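Local coordinates for N-acetyltransferase family protein (Bacillus anthracis, PDB 3LNB) that probably transfers acetyl groups from acetyl-coenzyme A to arylamine substrates, an activity by which it inactivates the antibiotic sulfamethoxazole, at residues 132-142 and 219-230; 158-169 and 174-182. The protein carries 1 engineered substitution. All blocks are in the same frame, centred on the assembly; numbering follows the deposited sequence.

Interaction 1 of 2, residues 132-142 and 219-230; sequences WKPDDGHVIII and YAFTLDPIDEQK. With COA (coenzyme A), chain B.
K230 reaches D136 with a salt bridge, NZ to OD2 at 3.0 Å. The ammonium meets the carboxylate oxygen on its anti side, about 30° out of the carboxylate plane, and the two side chains cross nearly at right angles. K230 lies in the first turn of helix 228-240; its backbone N is held by D227 OD2 (2.9 Å), the N-cap, so the salt bridge ties the helix start to the type II turn P134-G137. Inward from this turn, H138, its CG anti to the backbone N, directs its ring edge at the face of Y219. CD2 stands over the centre of the phenol ring, 3.7 Å from Y219 CD1, with the planes 74° apart. NE2 of H138 is hydrogen-bonded to D153 OD2, which fixes the rotation of the ring. The same imidazole has C3P of coenzyme A over one face, 3.8 Å from ND1. I140 CD1 touches both aromatic rings of the other strand: it lies over the F221 face, 4.0 Å from the centroid (CH-pi), and against Y219 CE2. I142 continues the apolar row, CD1 against F221 CE2. W132 rests CH2 on A220 CB (3.7 Å), while V139 CG1 meets I226 CD1. The segments' strand axes come within 9.1 Å, with strand 116-126 between them; the 58° between their directions is consistent with the twist of the sheet. With C99 and D153, H138 matches the Cys-His-Asp triad of arylamine N-acetyltransferases, consistent with a catalytic site here beside the thiol end of the cofactor.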
loop_
_atom_site.group_PDB
_atom_site.type_symbol
_atom_site.label_atom_id
_atom_site.label_comp_id
_atom_site.label_asym_id
_atom_site.label_seq_id
_atom_site.Cartn_x
_atom_site.Cartn_y
_atom_site.Cartn_z
ATOM N N TRP A 132 1.683 -12.302 14.636
ATOM C CA TRP A 132 1.205 -12.089 13.285
ATOM C C TRP A 132 -0.138 -11.370 13.335
ATOM O O TRP A 132 -0.962 -11.635 14.211
ATOM C CB TRP A 132 1.031 -13.420 12.547
ATOM C CG TRP A 132 2.299 -14.175 12.318
ATOM C CD1 TRP A 132 2.775 -15.226 13.053
ATOM C CD2 TRP A 132 3.248 -13.954 11.272
ATOM N NE1 TRP A 132 3.961 -15.677 12.525
ATOM C CE2 TRP A 132 4.275 -14.914 11.431
ATOM C CE3 TRP A 132 3.332 -13.037 10.213
ATOM C CZ2 TRP A 132 5.376 -14.985 10.571
ATOM C CZ3 TRP A 132 4.427 -13.106 9.355
ATOM C CH2 TRP A 132 5.434 -14.076 9.541
ATOM N N LYS A 133 -0.337 -10.432 12.416
ATOM C CA LYS A 133 -1.612 -9.736 12.328
ATOM C C LYS A 133 -2.518 -10.794 11.692
ATOM O O LYS A 133 -2.043 -11.868 11.320
ATOM C CB LYS A 133 -1.499 -8.507 11.420
ATOM C CG LYS A 133 -0.658 -7.355 11.975
ATOM C CD LYS A 133 -1.306 -6.694 13.201
ATOM C CE LYS A 133 -0.603 -5.375 13.546
ATOM N NZ LYS A 133 -1.096 -4.775 14.822
ATOM N N PRO A 134 -3.824 -10.513 11.552
ATOM C CA PRO A 134 -4.729 -11.502 10.954
ATOM C C PRO A 134 -4.261 -12.108 9.630
ATOM O O PRO A 134 -3.679 -11.419 8.789
ATOM C CB PRO A 134 -6.035 -10.721 10.799
ATOM C CG PRO A 134 -5.993 -9.783 11.969
ATOM C CD PRO A 134 -4.560 -9.290 11.919
ATOM N N ASP A 135 -4.530 -13.401 9.462
ATOM C CA ASP A 135 -4.174 -14.142 8.252
ATOM C C ASP A 135 -4.637 -13.418 6.987
ATOM O O ASP A 135 -5.795 -13.010 6.879
ATOM C CB ASP A 135 -4.811 -15.542 8.263
ATOM C CG ASP A 135 -4.114 -16.517 9.210
ATOM O OD1 ASP A 135 -3.075 -16.165 9.806
ATOM O OD2 ASP A 135 -4.616 -17.656 9.351
ATOM N N ASP A 136 -3.725 -13.276 6.030
ATOM C CA ASP A 136 -4.017 -12.626 4.753
ATOM C C ASP A 136 -4.585 -11.221 4.861
ATOM O O ASP A 136 -5.522 -10.882 4.143
ATOM C CB ASP A 136 -4.987 -13.477 3.933
ATOM C CG ASP A 136 -4.501 -14.891 3.748
ATOM O OD1 ASP A 136 -3.275 -15.094 3.765
ATOM O OD2 ASP A 136 -5.348 -15.793 3.570
ATOM N N GLY A 137 -4.022 -10.412 5.753
ATOM C CA GLY A 137 -4.490 -9.048 5.921
ATOM C C GLY A 137 -3.705 -8.057 5.071
ATOM O O GLY A 137 -3.673 -6.859 5.356
ATOM N N HIS A 138 -3.055 -8.561 4.028
ATOM C CA HIS A 138 -2.288 -7.718 3.121
ATOM C C HIS A 138 -2.410 -8.319 1.733
ATOM O O HIS A 138 -2.571 -9.529 1.591
ATOM C CB HIS A 138 -0.812 -7.653 3.542
ATOM C CG HIS A 138 0.009 -6.698 2.726
ATOM N ND1 HIS A 138 -0.523 -5.569 2.140
ATOM C CD2 HIS A 138 1.335 -6.675 2.446
ATOM C CE1 HIS A 138 0.438 -4.889 1.538
ATOM N NE2 HIS A 138 1.576 -5.539 1.709
ATOM N N VAL A 139 -2.360 -7.461 0.722
ATOM C CA VAL A 139 -2.456 -7.881 -0.667
ATOM C C VAL A 139 -1.327 -7.204 -1.427
ATOM O O VAL A 139 -1.153 -5.988 -1.334
ATOM C CB VAL A 139 -3.805 -7.457 -1.299
ATOM C CG1 VAL A 139 -3.790 -7.737 -2.794
ATOM C CG2 VAL A 139 -4.962 -8.198 -0.622
ATOM N N ILE A 140 -0.553 -7.996 -2.161
ATOM C CA ILE A 140 0.562 -7.464 -2.936
ATOM C C ILE A 140 0.544 -8.007 -4.352
ATOM O O ILE A 140 -0.256 -8.883 -4.679
ATOM C CB ILE A 140 1.917 -7.811 -2.293
ATOM C CG1 ILE A 140 2.107 -9.326 -2.259
ATOM C CG2 ILE A 140 1.989 -7.229 -0.883
ATOM C CD1 ILE A 140 3.426 -9.763 -1.657
ATOM N N ILE A 141 1.437 -7.477 -5.183
ATOM C CA ILE A 141 1.547 -7.876 -6.579
ATOM C C ILE A 141 2.858 -8.590 -6.869
ATOM O O ILE A 141 3.914 -8.188 -6.383
ATOM C CB ILE A 141 1.482 -6.639 -7.516
ATOM C CG1 ILE A 141 0.102 -5.984 -7.436
ATOM C CG2 ILE A 141 1.804 -7.045 -8.946
ATOM C CD1 ILE A 141 0.052 -4.607 -8.075
ATOM N N ILE A 142 2.786 -9.656 -7.657
ATOM C CA ILE A 142 3.984 -10.378 -8.058
ATOM C C ILE A 142 4.102 -10.141 -9.564
ATOM O O ILE A 142 3.164 -10.400 -10.313
ATOM C CB ILE A 142 3.876 -11.894 -7.772
ATOM C CG1 ILE A 142 3.687 -12.129 -6.271
ATOM C CG2 ILE A 142 5.121 -12.611 -8.276
ATOM C CD1 ILE A 142 4.796 -11.554 -5.408
ATOM N N TYR A 219 6.344 -8.905 6.281
ATOM C CA TYR A 219 5.211 -9.794 6.071
ATOM C C TYR A 219 5.619 -11.068 5.351
ATOM O O TYR A 219 6.654 -11.127 4.684
ATOM C CB TYR A 219 4.084 -9.107 5.288
ATOM C CG TYR A 219 4.495 -8.492 3.968
ATOM C CD1 TYR A 219 4.735 -7.122 3.868
ATOM C CD2 TYR A 219 4.640 -9.275 2.818
ATOM C CE1 TYR A 219 5.103 -6.541 2.663
ATOM C CE2 TYR A 219 5.012 -8.702 1.598
ATOM C CZ TYR A 219 5.240 -7.336 1.530
ATOM O OH TYR A 219 5.590 -6.748 0.345
ATOM N N ALA A 220 4.798 -12.093 5.533
ATOM C CA ALA A 220 5.001 -13.378 4.898
ATOM C C ALA A 220 3.963 -13.450 3.790
ATOM O O ALA A 220 2.953 -12.748 3.841
ATOM C CB ALA A 220 4.772 -14.498 5.899
ATOM N N PHE A 221 4.216 -14.289 2.792
ATOM C CA PHE A 221 3.282 -14.472 1.687
ATOM C C PHE A 221 3.589 -15.748 0.912
ATOM O O PHE A 221 4.605 -16.405 1.154
ATOM C CB PHE A 221 3.296 -13.263 0.731
ATOM C CG PHE A 221 4.598 -13.055 0.007
ATOM C CD1 PHE A 221 5.672 -12.423 0.632
ATOM C CD2 PHE A 221 4.751 -13.491 -1.307
ATOM C CE1 PHE A 221 6.879 -12.227 -0.044
ATOM C CE2 PHE A 221 5.958 -13.300 -1.991
ATOM C CZ PHE A 221 7.019 -12.669 -1.362
ATOM N N THR A 222 2.683 -16.103 0.007
ATOM C CA THR A 222 2.833 -17.286 -0.838
ATOM C C THR A 222 2.632 -16.821 -2.278
ATOM O O THR A 222 2.341 -15.649 -2.520
ATOM C CB THR A 222 1.769 -18.363 -0.527
ATOM O OG1 THR A 222 0.486 -17.911 -0.973
ATOM C CG2 THR A 222 1.707 -18.642 0.966
ATOM N N LEU A 223 2.789 -17.730 -3.231
ATOM C CA LEU A 223 2.612 -17.375 -4.628
ATOM C C LEU A 223 1.267 -17.873 -5.181
ATOM O O LEU A 223 1.093 -18.008 -6.394
ATOM C CB LEU A 223 3.790 -17.910 -5.464
ATOM C CG LEU A 223 5.179 -17.450 -4.978
ATOM C CD1 LEU A 223 6.254 -17.959 -5.916
ATOM C CD2 LEU A 223 5.239 -15.927 -4.901
ATOM N N ASP A 224 0.319 -18.138 -4.284
ATOM C CA ASP A 224 -1.020 -18.578 -4.681
ATOM C C ASP A 224 -1.822 -17.361 -5.158
ATOM O O ASP A 224 -2.108 -16.455 -4.375
ATOM C CB ASP A 224 -1.772 -19.215 -3.501
ATOM C CG ASP A 224 -1.044 -20.407 -2.905
ATOM O OD1 ASP A 224 -0.525 -21.242 -3.675
ATOM O OD2 ASP A 224 -1.009 -20.518 -1.659
ATOM N N PRO A 225 -2.203 -17.333 -6.446
ATOM C CA PRO A 225 -2.973 -16.240 -7.056
ATOM C C PRO A 225 -4.346 -16.038 -6.416
ATOM O O PRO A 225 -5.078 -17.002 -6.196
ATOM C CB PRO A 225 -3.116 -16.680 -8.513
ATOM C CG PRO A 225 -1.932 -17.563 -8.732
ATOM C CD PRO A 225 -1.859 -18.352 -7.451
ATOM N N ILE A 226 -4.698 -14.787 -6.131
ATOM C CA ILE A 226 -5.995 -14.492 -5.539
ATOM C C ILE A 226 -6.835 -13.620 -6.466
ATOM O O ILE A 226 -6.315 -12.741 -7.156
ATOM C CB ILE A 226 -5.846 -13.792 -4.167
ATOM C CG1 ILE A 226 -5.115 -12.458 -4.325
ATOM C CG2 ILE A 226 -5.101 -14.709 -3.210
ATOM C CD1 ILE A 226 -4.902 -11.717 -3.012
ATOM N N ASP A 227 -8.141 -13.873 -6.475
ATOM C CA ASP A 227 -9.060 -13.129 -7.326
ATOM C C ASP A 227 -9.795 -12.032 -6.561
ATOM O O ASP A 227 -9.513 -11.791 -5.386
ATOM C CB ASP A 227 -10.055 -14.093 -7.980
ATOM C CG ASP A 227 -10.967 -14.781 -6.972
ATOM O OD1 ASP A 227 -11.681 -15.712 -7.388
ATOM O OD2 ASP A 227 -10.983 -14.403 -5.779
ATOM N N GLU A 228 -10.733 -11.367 -7.233
ATOM C CA GLU A 228 -11.485 -10.272 -6.623
ATOM C C GLU A 228 -12.344 -10.740 -5.442
ATOM O O GLU A 228 -12.485 -10.028 -4.444
ATOM C CB GLU A 228 -12.359 -9.583 -7.687
ATOM C CG GLU A 228 -12.841 -8.189 -7.302
ATOM C CD GLU A 228 -12.450 -7.112 -8.319
ATOM O OE1 GLU A 228 -13.016 -7.095 -9.439
ATOM O OE2 GLU A 228 -11.567 -6.284 -8.001
ATOM N N GLN A 229 -12.903 -11.940 -5.540
ATOM C CA GLN A 229 -13.725 -12.452 -4.453
ATOM C C GLN A 229 -12.885 -12.586 -3.181
ATOM O O GLN A 229 -13.317 -12.189 -2.100
ATOM C CB GLN A 229 -14.338 -13.804 -4.821
ATOM C CG GLN A 229 -15.664 -14.053 -4.120
ATOM C CD GLN A 229 -16.380 -15.286 -4.625
ATOM O OE1 GLN A 229 -16.315 -15.618 -5.816
ATOM N NE2 GLN A 229 -17.089 -15.966 -3.728
ATOM N N LYS A 230 -11.684 -13.141 -3.314
ATOM C CA LYS A 230 -10.787 -13.306 -2.168
ATOM C C LYS A 230 -10.420 -11.927 -1.635
ATOM O O LYS A 230 -10.382 -11.709 -0.428
ATOM C CB LYS A 230 -9.517 -14.057 -2.582
ATOM C CG LYS A 230 -8.390 -14.034 -1.545
ATOM C CD LYS A 230 -8.753 -14.753 -0.243
ATOM C CE LYS A 230 -7.577 -14.730 0.731
ATOM N NZ LYS A 230 -7.876 -15.395 2.034
HETATM N N1A COA B . -4.347 0.884 11.953
HETATM C C2A COA B . -4.776 1.972 12.568
HETATM N N3A COA B . -3.950 2.773 13.220
HETATM C C4A COA B . -2.640 2.500 13.272
HETATM C C5A COA B . -2.152 1.364 12.642
HETATM C C6A COA B . -3.050 0.546 11.965
HETATM N N6A COA B . -2.627 -0.543 11.330
HETATM N N7A COA B . -0.837 1.334 12.832
HETATM C C8A COA B . -0.507 2.406 13.548
HETATM N N9A COA B . -1.599 3.122 13.815
HETATM C C1B COA B . -1.622 4.439 14.495
HETATM C C2B COA B . -1.025 4.409 15.901
HETATM O O2B COA B . -1.993 3.914 16.832
HETATM C C3B COA B . -0.776 5.899 16.127
HETATM O O3B COA B . -1.923 6.523 16.711
HETATM P P3B COA B . -1.707 7.752 17.727
HETATM O O7A COA B . -0.719 8.732 17.223
HETATM O O8A COA B . -3.159 8.405 17.967
HETATM O O9A COA B . -1.255 7.080 19.118
HETATM C C4B COA B . -0.536 6.440 14.715
HETATM O O4B COA B . -0.725 5.332 13.818
HETATM C C5B COA B . 0.893 6.956 14.552
HETATM O O5B COA B . 1.822 5.890 14.754
HETATM P P1A COA B . 3.393 6.215 14.852
HETATM O O1A COA B . 4.143 4.792 14.850
HETATM O O2A COA B . 3.710 7.017 16.053
HETATM O O3A COA B . 3.772 6.994 13.495
HETATM P P2A COA B . 4.030 6.274 12.078
HETATM O O4A COA B . 5.611 5.981 12.024
HETATM O O5A COA B . 3.591 7.149 10.967
HETATM O O6A COA B . 3.301 4.839 12.093
HETATM C CBP COA B . 2.002 3.868 10.244
HETATM C CCP COA B . 1.987 4.658 11.556
HETATM C CDP COA B . 2.655 4.709 9.145
HETATM C CEP COA B . 0.562 3.537 9.844
HETATM C CAP COA B . 2.779 2.563 10.438
HETATM O OAP COA B . 2.191 1.815 11.504
HETATM C C9P COA B . 2.757 1.704 9.172
HETATM O O9P COA B . 3.412 2.019 8.179
HETATM N N8P COA B . 1.995 0.616 9.256
HETATM C C7P COA B . 1.852 -0.354 8.160
HETATM C C6P COA B . 0.391 -0.792 8.026
HETATM C C5P COA B . 0.274 -2.074 7.196
HETATM O O5P COA B . 0.612 -3.157 7.669
HETATM N N4P COA B . -0.226 -1.931 5.971
HETATM C C3P COA B . -0.387 -3.078 5.066
HETATM C C2P COA B . -1.643 -3.881 5.414
HETATM S S1P COA B . -3.211 -3.014 5.039
#

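Interaction 2 of 2, residues 158-169 and 174-182. With COA (coenzyme A), chain B; FMT (formic acid), chain C.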
loop_
_atom_site.group_PDB
_atom_site.type_symbol
_atom_site.label_atom_id
_atom_site.label_comp_id
_atom_site.label_asym_id
_atom_site.label_seq_id
_atom_site.Cartn_x
_atom_site.Cartn_y
_atom_site.Cartn_z
ATOM N N SER A 158 3.834 3.191 5.477
ATOM C CA SER A 158 5.076 3.949 5.559
ATOM C C SER A 158 6.282 3.117 5.146
ATOM O O SER A 158 7.362 3.662 4.914
ATOM C CB SER A 158 5.294 4.491 6.980
ATOM O OG SER A 158 5.648 3.458 7.880
ATOM N N HIS A 159 6.092 1.803 5.048
ATOM C CA HIS A 159 7.161 0.881 4.668
ATOM C C HIS A 159 7.102 0.566 3.172
ATOM O O HIS A 159 7.028 -0.594 2.774
ATOM C CB HIS A 159 7.029 -0.414 5.477
ATOM C CG HIS A 159 6.891 -0.186 6.948
ATOM N ND1 HIS A 159 7.880 0.408 7.702
ATOM C CD2 HIS A 159 5.866 -0.431 7.798
ATOM C CE1 HIS A 159 7.470 0.520 8.953
ATOM N NE2 HIS A 159 6.250 0.019 9.037
ATOM N N LEU A 160 7.136 1.609 2.351
ATOM C CA LEU A 160 7.069 1.454 0.903
ATOM C C LEU A 160 8.452 1.284 0.272
ATOM O O LEU A 160 9.331 2.125 0.450
ATOM C CB LEU A 160 6.369 2.670 0.294
ATOM C CG LEU A 160 4.925 2.903 0.739
ATOM C CD1 LEU A 160 4.433 4.237 0.188
ATOM C CD2 LEU A 160 4.046 1.752 0.252
ATOM N N PRO A 161 8.664 0.183 -0.466
ATOM C CA PRO A 161 9.964 -0.050 -1.108
ATOM C C PRO A 161 10.254 0.973 -2.208
ATOM O O PRO A 161 11.405 1.360 -2.418
ATOM C CB PRO A 161 9.826 -1.466 -1.655
ATOM C CG PRO A 161 8.903 -2.111 -0.658
ATOM C CD PRO A 161 7.848 -1.042 -0.490
ATOM N N LEU A 162 9.201 1.392 -2.910
ATOM C CA LEU A 162 9.314 2.372 -3.991
ATOM C C LEU A 162 10.123 1.881 -5.196
ATOM O O LEU A 162 10.549 2.673 -6.037
ATOM C CB LEU A 162 9.906 3.676 -3.453
ATOM C CG LEU A 162 9.145 4.315 -2.287
ATOM C CD1 LEU A 162 9.820 5.628 -1.906
ATOM C CD2 LEU A 162 7.678 4.554 -2.669
ATOM N N HIS A 163 10.328 0.568 -5.263
ATOM C CA HIS A 163 11.050 -0.092 -6.361
ATOM C C HIS A 163 10.639 -1.562 -6.338
ATOM O O HIS A 163 10.290 -2.096 -5.287
ATOM C CB HIS A 163 12.573 -0.073 -6.149
ATOM C CG HIS A 163 13.159 1.290 -5.974
ATOM N ND1 HIS A 163 13.378 2.151 -7.029
ATOM C CD2 HIS A 163 13.570 1.945 -4.862
ATOM C CE1 HIS A 163 13.898 3.276 -6.574
ATOM N NE2 HIS A 163 14.024 3.177 -5.263
ATOM N N PRO A 164 10.656 -2.233 -7.497
ATOM C CA PRO A 164 10.285 -3.647 -7.466
ATOM C C PRO A 164 11.331 -4.333 -6.588
ATOM O O PRO A 164 12.505 -3.972 -6.642
ATOM C CB PRO A 164 10.419 -4.067 -8.927
ATOM C CG PRO A 164 10.062 -2.826 -9.666
ATOM C CD PRO A 164 10.767 -1.745 -8.884
ATOM N N VAL A 165 10.919 -5.302 -5.775
ATOM C CA VAL A 165 11.869 -6.008 -4.916
ATOM C C VAL A 165 12.081 -7.396 -5.516
ATOM O O VAL A 165 11.173 -8.224 -5.529
ATOM C CB VAL A 165 11.338 -6.121 -3.476
ATOM C CG1 VAL A 165 12.438 -6.639 -2.551
ATOM C CG2 VAL A 165 10.838 -4.754 -3.002
ATOM N N PRO A 166 13.295 -7.666 -6.014
ATOM C CA PRO A 166 13.629 -8.950 -6.634
ATOM C C PRO A 166 13.676 -10.155 -5.720
ATOM O O PRO A 166 14.212 -10.086 -4.617
ATOM C CB PRO A 166 14.984 -8.675 -7.278
ATOM C CG PRO A 166 15.625 -7.744 -6.273
ATOM C CD PRO A 166 14.482 -6.791 -5.940
ATOM N N PHE A 167 13.114 -11.262 -6.205
ATOM C CA PHE A 167 13.113 -12.523 -5.472
ATOM C C PHE A 167 14.555 -13.022 -5.333
ATOM O O PHE A 167 14.852 -13.848 -4.472
ATOM C CB PHE A 167 12.300 -13.582 -6.226
ATOM C CG PHE A 167 10.822 -13.536 -5.958
ATOM C CD1 PHE A 167 10.115 -12.343 -6.055
ATOM C CD2 PHE A 167 10.129 -14.706 -5.653
ATOM C CE1 PHE A 167 8.732 -12.312 -5.859
ATOM C CE2 PHE A 167 8.743 -14.690 -5.453
ATOM C CZ PHE A 167 8.046 -13.490 -5.558
ATOM N N SER A 168 15.442 -12.528 -6.195
ATOM C CA SER A 168 16.837 -12.940 -6.141
ATOM C C SER A 168 17.502 -12.470 -4.846
ATOM O O SER A 168 18.633 -12.846 -4.554
ATOM C CB SER A 168 17.597 -12.432 -7.366
ATOM O OG SER A 168 17.322 -11.070 -7.611
ATOM N N GLY A 169 16.801 -11.637 -4.079
ATOM C CA GLY A 169 17.324 -11.202 -2.791
ATOM C C GLY A 169 18.144 -9.937 -2.611
ATOM O O GLY A 169 18.399 -9.549 -1.465
ATOM N N SER A 174 15.334 2.796 -0.133
ATOM C CA SER A 174 14.596 3.991 -0.500
ATOM C C SER A 174 14.617 4.891 0.721
ATOM O O SER A 174 15.262 4.571 1.714
ATOM C CB SER A 174 13.151 3.647 -0.890
ATOM O OG SER A 174 12.393 3.197 0.221
ATOM N N GLN A 175 13.917 6.013 0.654
ATOM C CA GLN A 175 13.884 6.924 1.786
ATOM C C GLN A 175 13.159 6.309 2.985
ATOM O O GLN A 175 13.310 6.775 4.106
ATOM C CB GLN A 175 13.201 8.232 1.387
ATOM C CG GLN A 175 11.733 8.084 1.014
ATOM C CD GLN A 175 11.068 9.419 0.729
ATOM O OE1 GLN A 175 11.453 10.128 -0.199
ATOM N NE2 GLN A 175 10.067 9.772 1.536
ATOM N N THR A 176 12.384 5.254 2.764
ATOM C CA THR A 176 11.650 4.656 3.874
ATOM C C THR A 176 12.432 3.567 4.605
ATOM O O THR A 176 12.049 3.149 5.699
ATOM C CB THR A 176 10.302 4.060 3.412
ATOM O OG1 THR A 176 10.541 2.868 2.656
ATOM C CG2 THR A 176 9.535 5.073 2.549
ATOM N N GLY A 177 13.524 3.113 3.997
ATOM C CA GLY A 177 14.331 2.077 4.612
ATOM C C GLY A 177 14.884 1.105 3.588
ATOM O O GLY A 177 14.970 1.426 2.404
ATOM N N GLU A 178 15.270 -0.082 4.048
ATOM C CA GLU A 178 15.819 -1.108 3.166
ATOM C C GLU A 178 14.912 -2.330 3.162
ATOM O O GLU A 178 14.303 -2.655 4.181
ATOM C CB GLU A 178 17.211 -1.521 3.630
ATOM C CG GLU A 178 18.189 -0.376 3.801
ATOM C CD GLU A 178 19.629 -0.866 3.824
ATOM O OE1 GLU A 178 19.956 -1.733 4.660
ATOM O OE2 GLU A 178 20.432 -0.388 2.996
ATOM N N TYR A 179 14.837 -3.010 2.019
ATOM C CA TYR A 179 13.988 -4.193 1.891
ATOM C C TYR A 179 14.621 -5.307 1.060
ATOM O O TYR A 179 15.412 -5.050 0.155
ATOM C CB TYR A 179 12.648 -3.812 1.254
ATOM C CG TYR A 179 11.989 -2.619 1.898
ATOM C CD1 TYR A 179 12.349 -1.320 1.538
ATOM C CD2 TYR A 179 11.027 -2.786 2.886
ATOM C CE1 TYR A 179 11.764 -0.211 2.151
ATOM C CE2 TYR A 179 10.433 -1.691 3.505
ATOM C CZ TYR A 179 10.808 -0.406 3.136
ATOM O OH TYR A 179 10.237 0.677 3.762
ATOM N N ARG A 180 14.247 -6.544 1.371
ATOM C CA ARG A 180 14.752 -7.703 0.657
ATOM C C ARG A 180 13.755 -8.847 0.740
ATOM O O ARG A 180 12.992 -8.959 1.704
ATOM C CB ARG A 180 16.090 -8.166 1.248
ATOM C CG ARG A 180 15.977 -8.804 2.628
ATOM C CD ARG A 180 17.338 -9.231 3.184
ATOM N NE ARG A 180 17.203 -9.817 4.516
ATOM C CZ ARG A 180 18.219 -10.149 5.314
ATOM N NH1 ARG A 180 19.473 -9.958 4.925
ATOM N NH2 ARG A 180 17.976 -10.676 6.509
ATOM N N ILE A 181 13.771 -9.689 -0.286
ATOM C CA ILE A 181 12.901 -10.852 -0.352
ATOM C C ILE A 181 13.719 -12.106 -0.066
ATOM O O ILE A 181 14.863 -12.237 -0.517
ATOM C CB ILE A 181 12.270 -11.015 -1.753
ATOM C CG1 ILE A 181 11.371 -9.819 -2.078
ATOM C CG2 ILE A 181 11.481 -12.320 -1.810
ATOM C CD1 ILE A 181 10.247 -9.599 -1.074
ATOM N N ARG A 182 13.124 -13.020 0.693
ATOM C CA ARG A 182 13.758 -14.281 1.033
ATOM C C ARG A 182 12.705 -15.383 0.974
ATOM O O ARG A 182 11.571 -15.207 1.442
ATOM C CB ARG A 182 14.364 -14.220 2.441
ATOM C CG ARG A 182 15.624 -13.370 2.559
ATOM C CD ARG A 182 16.808 -14.052 1.887
ATOM N NE ARG A 182 18.069 -13.354 2.131
ATOM C CZ ARG A 182 18.428 -12.214 1.545
ATOM N NH1 ARG A 182 17.617 -11.625 0.676
ATOM N NH2 ARG A 182 19.609 -11.670 1.816
HETATM N N1A COA B . -4.347 0.884 11.953
HETATM C C2A COA B . -4.776 1.972 12.568
HETATM N N3A COA B . -3.950 2.773 13.220
HETATM C C4A COA B . -2.640 2.500 13.272
HETATM C C5A COA B . -2.152 1.364 12.642
HETATM C C6A COA B . -3.050 0.546 11.965
HETATM N N6A COA B . -2.627 -0.543 11.330
HETATM N N7A COA B . -0.837 1.334 12.832
HETATM C C8A COA B . -0.507 2.406 13.548
HETATM N N9A COA B . -1.599 3.122 13.815
HETATM C C1B COA B . -1.622 4.439 14.495
HETATM C C2B COA B . -1.025 4.409 15.901
HETATM O O2B COA B . -1.993 3.914 16.832
HETATM C C3B COA B . -0.776 5.899 16.127
HETATM O O3B COA B . -1.923 6.523 16.711
HETATM P P3B COA B . -1.707 7.752 17.727
HETATM O O7A COA B . -0.719 8.732 17.223
HETATM O O8A COA B . -3.159 8.405 17.967
HETATM O O9A COA B . -1.255 7.080 19.118
HETATM C C4B COA B . -0.536 6.440 14.715
HETATM O O4B COA B . -0.725 5.332 13.818
HETATM C C5B COA B . 0.893 6.956 14.552
HETATM O O5B COA B . 1.822 5.890 14.754
HETATM P P1A COA B . 3.393 6.215 14.852
HETATM O O1A COA B . 4.143 4.792 14.850
HETATM O O2A COA B . 3.710 7.017 16.053
HETATM O O3A COA B . 3.772 6.994 13.495
HETATM P P2A COA B . 4.030 6.274 12.078
HETATM O O4A COA B . 5.611 5.981 12.024
HETATM O O5A COA B . 3.591 7.149 10.967
HETATM O O6A COA B . 3.301 4.839 12.093
HETATM C CBP COA B . 2.002 3.868 10.244
HETATM C CCP COA B . 1.987 4.658 11.556
HETATM C CDP COA B . 2.655 4.709 9.145
HETATM C CEP COA B . 0.562 3.537 9.844
HETATM C CAP COA B . 2.779 2.563 10.438
HETATM O OAP COA B . 2.191 1.815 11.504
HETATM C C9P COA B . 2.757 1.704 9.172
HETATM O O9P COA B . 3.412 2.019 8.179
HETATM N N8P COA B . 1.995 0.616 9.256
HETATM C C7P COA B . 1.852 -0.354 8.160
HETATM C C6P COA B . 0.391 -0.792 8.026
HETATM C C5P COA B . 0.274 -2.074 7.196
HETATM O O5P COA B . 0.612 -3.157 7.669
HETATM N N4P COA B . -0.226 -1.931 5.971
HETATM C C3P COA B . -0.387 -3.078 5.066
HETATM C C2P COA B . -1.643 -3.881 5.414
HETATM S S1P COA B . -3.211 -3.014 5.039
HETATM C C FMT C . 13.624 6.205 -3.369
HETATM O O1 FMT C . 14.591 5.513 -3.629
HETATM O O2 FMT C . 13.538 6.808 -2.172
HETATM O O HOH W 1 10.733 1.196 6.836
HETATM O O HOH W 2 15.241 -8.792 -2.491
HETATM O O HOH W 3 16.106 -14.104 -2.142
HETATM O O HOH W 4 20.422 -9.114 0.323
#
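L160 O is gripped by two hydroxyls: T176 OG1 donates a short bond of 2.6 Å from above the carbonyl plane, and S174 OG adds a weak one. S174 OG also accepts from T176 N, forming an ST turn. Water 1 joins H159 ND1, T176 O and Y179 OH. A formate, probably from the crystallisation liquor, takes bonds from H163 NE2 and Q175 N, while H163 ND1 pairs with D56. P161 CG sits over the centre of the Y179 ring face, a CH-pi contact. At the far end, R182 NH1 donates to G169 O (3.1 Å) on an in-plane lone pair and also to I181 O; water 4 bridges G169 O to NH2. Water 2 links P166 O with I181 N, and water 3 F167 O with I181 O. Between these ends V165 CG1 presses on I181 CG1 at 3.4 Å, tighter than usual. S158 N and OG both donate to O9P of coenzyme A. Strand 165-166 pairs with strand 148-152, strand 177-182 lies between strands 191-196 and 172-174, and L160 and L162 pack on L255 of strand 252-256.

After the N-terminal helices and strand 116-126, the chain enters strand 131-145, runs through strand 148-152 to the loop and short strand of 158-169, and turns back within a few residues into 174-182, where interaction 2 closes a short loop. It then passes through strand 191-196 and an unmodelled stretch before strand 216-225 comes back to lie two strands from 131-145, and side chains close interaction 1. This longer loop contains the whole of interaction 2; the two do not cross. Their centres lie about 17 Å apart, yet F167 packs against I142, F221 and L223. Both reach the same antiparallel sheet, and both touch coenzyme A.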